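Local coordinates for DUF1436 domain-containing protein (Neisseria meningitidis, PDB 2GKP) that is of uncharacterised function but belongs to the CdiI family and probably acts as an immunity protein that neutralises a contact-dependent growth inhibition toxin, at residues 4-14 against 59-67. Numbering follows the deposited sequence. Where two conformers were deposited one is given.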
HETATM    1  N   MSE A   4      14.828  11.294  -3.340  0.50 31.57           N
HETATM    2  CA  MSE A   4      13.473  11.766  -2.908  0.50 31.13           C
HETATM    3  C   MSE A   4      13.498  12.456  -1.563  0.50 31.22           C
HETATM    4  O   MSE A   4      14.377  12.215  -0.739  0.50 30.99           O
HETATM    5  CB  MSE A   4      12.433  10.636  -2.911  0.50 31.08           C
HETATM    6  CG  MSE A   4      13.003   9.233  -3.047  0.50 31.61           C
HETATM    7 SE   MSE A   4      11.693   7.977  -3.756  0.40 32.42          SE
HETATM    8  CE  MSE A   4      10.893   9.076  -5.157  0.50 30.71           C
ATOM      9  N   THR A   5      12.514  13.324  -1.356  1.00 31.38           N
ATOM     10  CA  THR A   5      12.474  14.162  -0.176  1.00 31.81           C
ATOM     11  C   THR A   5      11.494  13.554   0.792  1.00 30.33           C
ATOM     12  O   THR A   5      10.298  13.424   0.508  1.00 31.35           O
ATOM     13  CB  THR A   5      12.102  15.618  -0.514  1.00 32.38           C
ATOM     14  OG1 THR A   5      13.009  16.094  -1.506  1.00 36.00           O
ATOM     15  CG2 THR A   5      12.204  16.528   0.708  1.00 33.40           C
ATOM     16  N   PHE A   6      12.043  13.131   1.919  1.00 28.11           N
ATOM     17  CA  PHE A   6      11.261  12.751   3.073  1.00 26.60           C
ATOM     18  C   PHE A   6      11.632  13.719   4.199  1.00 26.97           C
ATOM     19  O   PHE A   6      12.813  13.954   4.446  1.00 28.41           O
ATOM     20  CB  PHE A   6      11.586  11.300   3.452  1.00 24.81           C
ATOM     21  CG  PHE A   6      11.173  10.287   2.406  1.00 20.51           C
ATOM     22  CD1 PHE A   6       9.827  10.122   2.073  1.00 19.98           C
ATOM     23  CD2 PHE A   6      12.135   9.518   1.756  1.00 18.62           C
ATOM     24  CE1 PHE A   6       9.444   9.166   1.133  1.00 17.31           C
ATOM     25  CE2 PHE A   6      11.761   8.562   0.790  1.00 18.98           C
ATOM     26  CZ  PHE A   6      10.402   8.404   0.490  1.00 16.37           C
ATOM     27  N   ASN A   7      10.623  14.296   4.838  1.00 27.87           N
ATOM     28  CA  ASN A   7      10.806  15.258   5.922  1.00 28.41           C
ATOM     29  C   ASN A   7      10.844  14.609   7.293  1.00 29.44           C
ATOM     30  O   ASN A   7      10.137  13.627   7.559  1.00 29.12           O
ATOM     31  CB  ASN A   7       9.680  16.283   5.910  1.00 28.34           C
ATOM     32  CG  ASN A   7       9.640  17.087   4.641  1.00 29.39           C
ATOM     33  OD1 ASN A   7      10.673  17.520   4.138  1.00 31.28           O
ATOM     34  ND2 ASN A   7       8.440  17.303   4.112  1.00 29.51           N
ATOM     35  N   GLN A   8      11.658  15.170   8.178  1.00 29.85           N
ATOM     36  CA  GLN A   8      11.712  14.700   9.545  1.00 30.37           C
ATOM     37  C   GLN A   8      10.392  14.970  10.244  1.00 29.54           C
ATOM     38  O   GLN A   8       9.737  15.996  10.012  1.00 30.23           O
ATOM     39  CB  GLN A   8      12.906  15.334  10.274  1.00 31.51           C
ATOM     40  CG  GLN A   8      13.720  14.321  11.093  1.00 34.56           C
ATOM     41  CD  GLN A   8      14.309  13.116  10.299  1.00 38.77           C
ATOM     42  OE1 GLN A   8      15.004  12.273  10.884  1.00 39.02           O
ATOM     43  NE2 GLN A   8      14.033  13.030   8.994  1.00 39.26           N
ATOM     44  N   GLU A   9       9.988  14.021  11.071  1.00 28.18           N
ATOM     45  CA  GLU A   9       8.731  14.058  11.809  1.00 27.82           C
ATOM     46  C   GLU A   9       7.499  13.780  10.963  1.00 25.82           C
ATOM     47  O   GLU A   9       6.428  13.553  11.529  1.00 27.71           O
ATOM     48  CB  GLU A   9       8.559  15.358  12.629  1.00 28.57           C
ATOM     49  CG  GLU A   9       9.696  15.645  13.630  1.00 31.02           C
ATOM     50  CD  GLU A   9      10.081  14.457  14.516  1.00 33.70           C
ATOM     51  OE1 GLU A   9       9.192  13.762  15.058  1.00 35.60           O
ATOM     52  OE2 GLU A   9      11.298  14.229  14.686  1.00 37.46           O
ATOM     53  N   GLN A  10       7.651  13.748   9.635  1.00 23.30           N
ATOM     54  CA  GLN A  10       6.508  13.475   8.750  1.00 21.05           C
ATOM     55  C   GLN A  10       6.350  11.970   8.527  1.00 19.59           C
ATOM     56  O   GLN A  10       7.331  11.230   8.396  1.00 21.10           O
ATOM     57  CB  GLN A  10       6.656  14.197   7.406  1.00 21.24           C
ATOM     58  CG  GLN A  10       5.387  14.290   6.564  1.00 21.27           C
ATOM     59  CD  GLN A  10       5.544  15.226   5.373  1.00 24.36           C
ATOM     60  OE1 GLN A  10       6.277  16.247   5.441  1.00 25.58           O
ATOM     61  NE2 GLN A  10       4.868  14.900   4.285  1.00 22.36           N
ATOM     62  N   ASP A  11       5.100  11.553   8.531  1.00 18.45           N
ATOM     63  CA  ASP A  11       4.734  10.168   8.252  1.00 16.39           C
ATOM     64  C   ASP A  11       4.419   9.962   6.785  1.00 15.79           C
ATOM     65  O   ASP A  11       3.699  10.756   6.206  1.00 15.38           O
ATOM     66  CB  ASP A  11       3.495   9.794   9.076  1.00 18.48           C
ATOM     67  CG  ASP A  11       3.755   9.905  10.560  1.00 19.94           C
ATOM     68  OD1 ASP A  11       4.596   9.127  11.069  1.00 19.82           O
ATOM     69  OD2 ASP A  11       3.126  10.793  11.187  1.00 23.21           O
ATOM     70  N   TYR A  12       4.935   8.870   6.219  1.00 13.30           N
ATOM     71  CA  TYR A  12       4.592   8.490   4.859  1.00 12.53           C
ATOM     72  C   TYR A  12       4.095   7.064   4.896  1.00 11.65           C
ATOM     73  O   TYR A  12       4.701   6.214   5.550  1.00 12.40           O
ATOM     74  CB  TYR A  12       5.823   8.600   3.938  1.00 12.45           C
ATOM     75  CG  TYR A  12       6.467   9.969   3.940  1.00 12.74           C
ATOM     76  CD1 TYR A  12       6.152  10.884   2.954  1.00 13.61           C
ATOM     77  CD2 TYR A  12       7.329  10.356   4.962  1.00 13.98           C
ATOM     78  CE1 TYR A  12       6.719  12.181   2.951  1.00 15.74           C
ATOM     79  CE2 TYR A  12       7.898  11.633   4.970  1.00 16.10           C
ATOM     80  CZ  TYR A  12       7.580  12.519   3.960  1.00 14.73           C
ATOM     81  OH  TYR A  12       8.134  13.786   3.945  1.00 18.18           O
ATOM     82  N   TRP A  13       3.022   6.808   4.147  1.00 12.11           N
ATOM     83  CA  TRP A  13       2.435   5.492   4.121  1.00 11.05           C
ATOM     84  C   TRP A  13       2.180   4.985   2.704  1.00 11.45           C
ATOM     85  O   TRP A  13       1.908   5.776   1.777  1.00 12.15           O
ATOM     86  CB  TRP A  13       1.103   5.504   4.875  1.00 12.13           C
ATOM     87  CG  TRP A  13       1.195   5.554   6.361  1.00 12.20           C
ATOM     88  CD1 TRP A  13       1.389   6.663   7.142  1.00 13.60           C
ATOM     89  CD2 TRP A  13       0.987   4.459   7.265  1.00 13.28           C
ATOM     90  NE1 TRP A  13       1.325   6.315   8.476  1.00 14.43           N
ATOM     91  CE2 TRP A  13       1.114   4.965   8.578  1.00 13.54           C
ATOM     92  CE3 TRP A  13       0.752   3.083   7.089  1.00 14.25           C
ATOM     93  CZ2 TRP A  13       0.962   4.154   9.707  1.00 15.23           C
ATOM     94  CZ3 TRP A  13       0.610   2.282   8.220  1.00 16.18           C
ATOM     95  CH2 TRP A  13       0.700   2.823   9.515  1.00 15.75           C
ATOM     96  N   ALA A  14       2.219   3.649   2.561  1.00 11.35           N
ATOM     97  CA  ALA A  14       1.944   3.008   1.283  1.00 11.05           C
ATOM     98  C   ALA A  14       1.490   1.599   1.517  1.00 10.45           C
ATOM     99  O   ALA A  14       1.621   1.065   2.606  1.00 11.63           O
ATOM    100  CB  ALA A  14       3.198   3.006   0.334  1.00 11.66           C
ATOM    101  N   LEU A  59       9.271   3.053  -2.643  1.00 13.47           N
ATOM    102  CA  LEU A  59       9.793   4.401  -2.253  1.00 13.51           C
ATOM    103  C   LEU A  59       9.087   5.546  -2.996  1.00 14.02           C
ATOM    104  O   LEU A  59       8.776   6.607  -2.396  1.00 13.79           O
ATOM    105  CB  LEU A  59      11.313   4.495  -2.433  1.00 13.77           C
ATOM    106  CG  LEU A  59      12.110   3.648  -1.451  1.00 14.10           C
ATOM    107  CD1 LEU A  59      13.554   3.494  -1.956  1.00 15.78           C
ATOM    108  CD2 LEU A  59      12.106   4.260  -0.039  1.00 15.79           C
ATOM    109  N   GLN A  60       8.799   5.360  -4.298  1.00 14.83           N
ATOM    110  CA  GLN A  60       8.086   6.382  -5.058  0.50 14.93           C
ATOM    111  C   GLN A  60       6.672   6.563  -4.487  1.00 14.68           C
ATOM    112  O   GLN A  60       6.132   7.657  -4.382  1.00 16.38           O
ATOM    113  CB  GLN A  60       8.031   5.989  -6.545  0.50 15.59           C
ATOM    114  CG  GLN A  60       9.414   6.069  -7.231  0.50 17.12           C
ATOM    115  CD  GLN A  60       9.510   5.423  -8.621  0.50 19.78           C
ATOM    116  OE1 GLN A  60       8.683   4.588  -9.037  0.50 22.39           O
ATOM    117  NE2 GLN A  60      10.548   5.828  -9.356  0.50 19.10           N
ATOM    118  N   ALA A  61       6.031   5.449  -4.164  1.00 14.16           N
ATOM    119  CA  ALA A  61       4.682   5.533  -3.592  1.00 13.55           C
ATOM    120  C   ALA A  61       4.672   6.262  -2.254  1.00 13.73           C
ATOM    121  O   ALA A  61       3.801   7.109  -2.003  1.00 14.19           O
ATOM    122  CB  ALA A  61       4.062   4.128  -3.444  1.00 13.58           C
ATOM    123  N   LEU A  62       5.652   5.966  -1.406  1.00 13.54           N
ATOM    124  CA  LEU A  62       5.764   6.654  -0.130  1.00 13.19           C
ATOM    125  C   LEU A  62       6.011   8.142  -0.325  1.00 13.78           C
ATOM    126  O   LEU A  62       5.442   8.942   0.411  1.00 13.78           O
ATOM    127  CB  LEU A  62       6.891   6.053   0.698  1.00 12.44           C
ATOM    128  CG  LEU A  62       6.686   4.660   1.322  1.00 12.28           C
ATOM    129  CD1 LEU A  62       7.992   4.015   1.714  1.00 13.06           C
ATOM    130  CD2 LEU A  62       5.787   4.774   2.523  1.00 11.90           C
ATOM    131  N   ALA A  63       6.832   8.508  -1.304  1.00 13.68           N
ATOM    132  CA  ALA A  63       7.165   9.933  -1.500  1.00 14.46           C
ATOM    133  C   ALA A  63       5.936  10.753  -1.829  1.00 15.23           C
ATOM    134  O   ALA A  63       5.894  11.976  -1.559  1.00 16.48           O
ATOM    135  CB  ALA A  63       8.215  10.088  -2.557  1.00 16.16           C
ATOM    136  N   ASN A  64       4.943  10.109  -2.432  1.00 15.34           N
ATOM    137  CA  ASN A  64       3.706  10.799  -2.772  1.00 14.68           C
ATOM    138  C   ASN A  64       2.651  10.812  -1.654  1.00 14.99           C
ATOM    139  O   ASN A  64       1.595  11.412  -1.808  1.00 14.81           O
ATOM    140  CB  ASN A  64       3.064  10.193  -4.028  1.00 14.87           C
ATOM    141  CG  ASN A  64       3.777  10.585  -5.282  1.00 16.58           C
ATOM    142  OD1 ASN A  64       4.345  11.667  -5.352  1.00 19.22           O
ATOM    143  ND2 ASN A  64       3.739   9.731  -6.289  1.00 17.09           N
ATOM    144  N   SER A  65       2.941  10.148  -0.536  1.00 13.54           N
ATOM    145  CA  SER A  65       1.990  10.088   0.576  1.00 13.68           C
ATOM    146  C   SER A  65       1.670  11.475   1.133  1.00 14.25           C
ATOM    147  O   SER A  65       2.589  12.197   1.563  1.00 15.68           O
ATOM    148  CB  SER A  65       2.571   9.183   1.663  1.00 12.69           C
ATOM    149  OG  SER A  65       1.739   9.143   2.826  1.00 13.05           O
ATOM    150  N   ARG A  66       0.379  11.819   1.179  1.00 14.20           N
ATOM    151  CA  ARG A  66      -0.009  13.167   1.616  1.00 15.86           C
ATOM    152  C   ARG A  66      -0.427  13.137   3.090  1.00 16.22           C
ATOM    153  O   ARG A  66      -1.138  12.210   3.544  1.00 17.12           O
ATOM    154  CB  ARG A  66      -1.151  13.733   0.765  1.00 15.56           C
ATOM    155  CG  ARG A  66      -0.797  13.939  -0.677  1.00 16.79           C
ATOM    156  CD  ARG A  66      -1.981  14.567  -1.471  1.00 16.66           C
ATOM    157  NE  ARG A  66      -3.154  13.707  -1.642  1.00 18.39           N
ATOM    158  CZ  ARG A  66      -4.384  14.139  -1.927  1.00 17.01           C
ATOM    159  NH1 ARG A  66      -4.656  15.446  -2.026  1.00 20.30           N
ATOM    160  NH2 ARG A  66      -5.382  13.290  -2.102  1.00 17.91           N
ATOM    161  N   THR A  67       0.012  14.145   3.847  1.00 16.42           N
ATOM    162  CA  THR A  67      -0.502  14.352   5.201  1.00 15.90           C
ATOM    163  C   THR A  67      -1.314  15.635   5.183  1.00 16.87           C
ATOM    164  O   THR A  67      -0.798  16.704   4.826  1.00 18.89           O
ATOM    165  CB  THR A  67       0.643  14.480   6.226  1.00 16.34           C
ATOM    166  OG1 THR A  67       1.350  13.240   6.308  1.00 15.47           O
ATOM    167  CG2 THR A  67       0.107  14.830   7.622  1.00 18.47           C
TER
HETATM  168  O   HOH W   1       7.999  13.638  -0.819  1.00 26.81           O
HETATM  169  O   HOH W   2       3.075  12.562   4.332  1.00 15.93           O
HETATM  170  O   HOH W   3       2.801  13.351   8.720  1.00 24.15           O
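Trp13 and Ser65 make the one direct hydrogen bond between residues 4-14 and 59-67. The backbone N of Trp13 gives its hydrogen to Ser65 OG at 3.0 Å, nearly straight at 169°. OG lies anti to the backbone N of its own residue (chi1 176°), which turns it toward the strand. Trp28 O is its second partner, so this buried hydroxyl ties two adjacent strands, 11-18 and 23-30, to the loop that leaves the helix.

The tight part of the contact is apolar and centres on Leu62. Its CD2 lies 3.8 Å from Ala14 CB and also packs on Tyr12 CB. Tyr12 sends CD1 to 3.3 Å from Leu62 O, a carbonyl that already accepts the backbone N of Ser65. Phe6 brings its CE1 corner to 3.6 Å from Ala63 CA, with Leu59 O at the ring edge. CD1 of Phe6 also sits over the centre of one Tyr12 face. A type II turn from Asn7 to Gln10 folds the N-terminal residues back beside the strand, and Asn7 N gives its hydrogen to Tyr12 OH at 2.7 Å, which ties the two arms together.

The outer side is looser and wetter. Selenomethionine Met4 bends at its end and lays CE against Ala63 CB and Gln60. One water joins Thr5 O to Ala63 O. Another bridges Gln10 NE2, Asp11 O, Ser65 O and Thr67 OG1, and a third connects Asp11 N to Thr67 OG1. Thr67 OG1 also bonds to Tyr34 OH.

The contact thus packs the C-terminal end of helix 51-63 on strand 11-18 of the antiparallel sheet. Strands 23-30 and 112-119 flank that strand, and Leu62 reaches Ile116 while Ala61 touches Ile25.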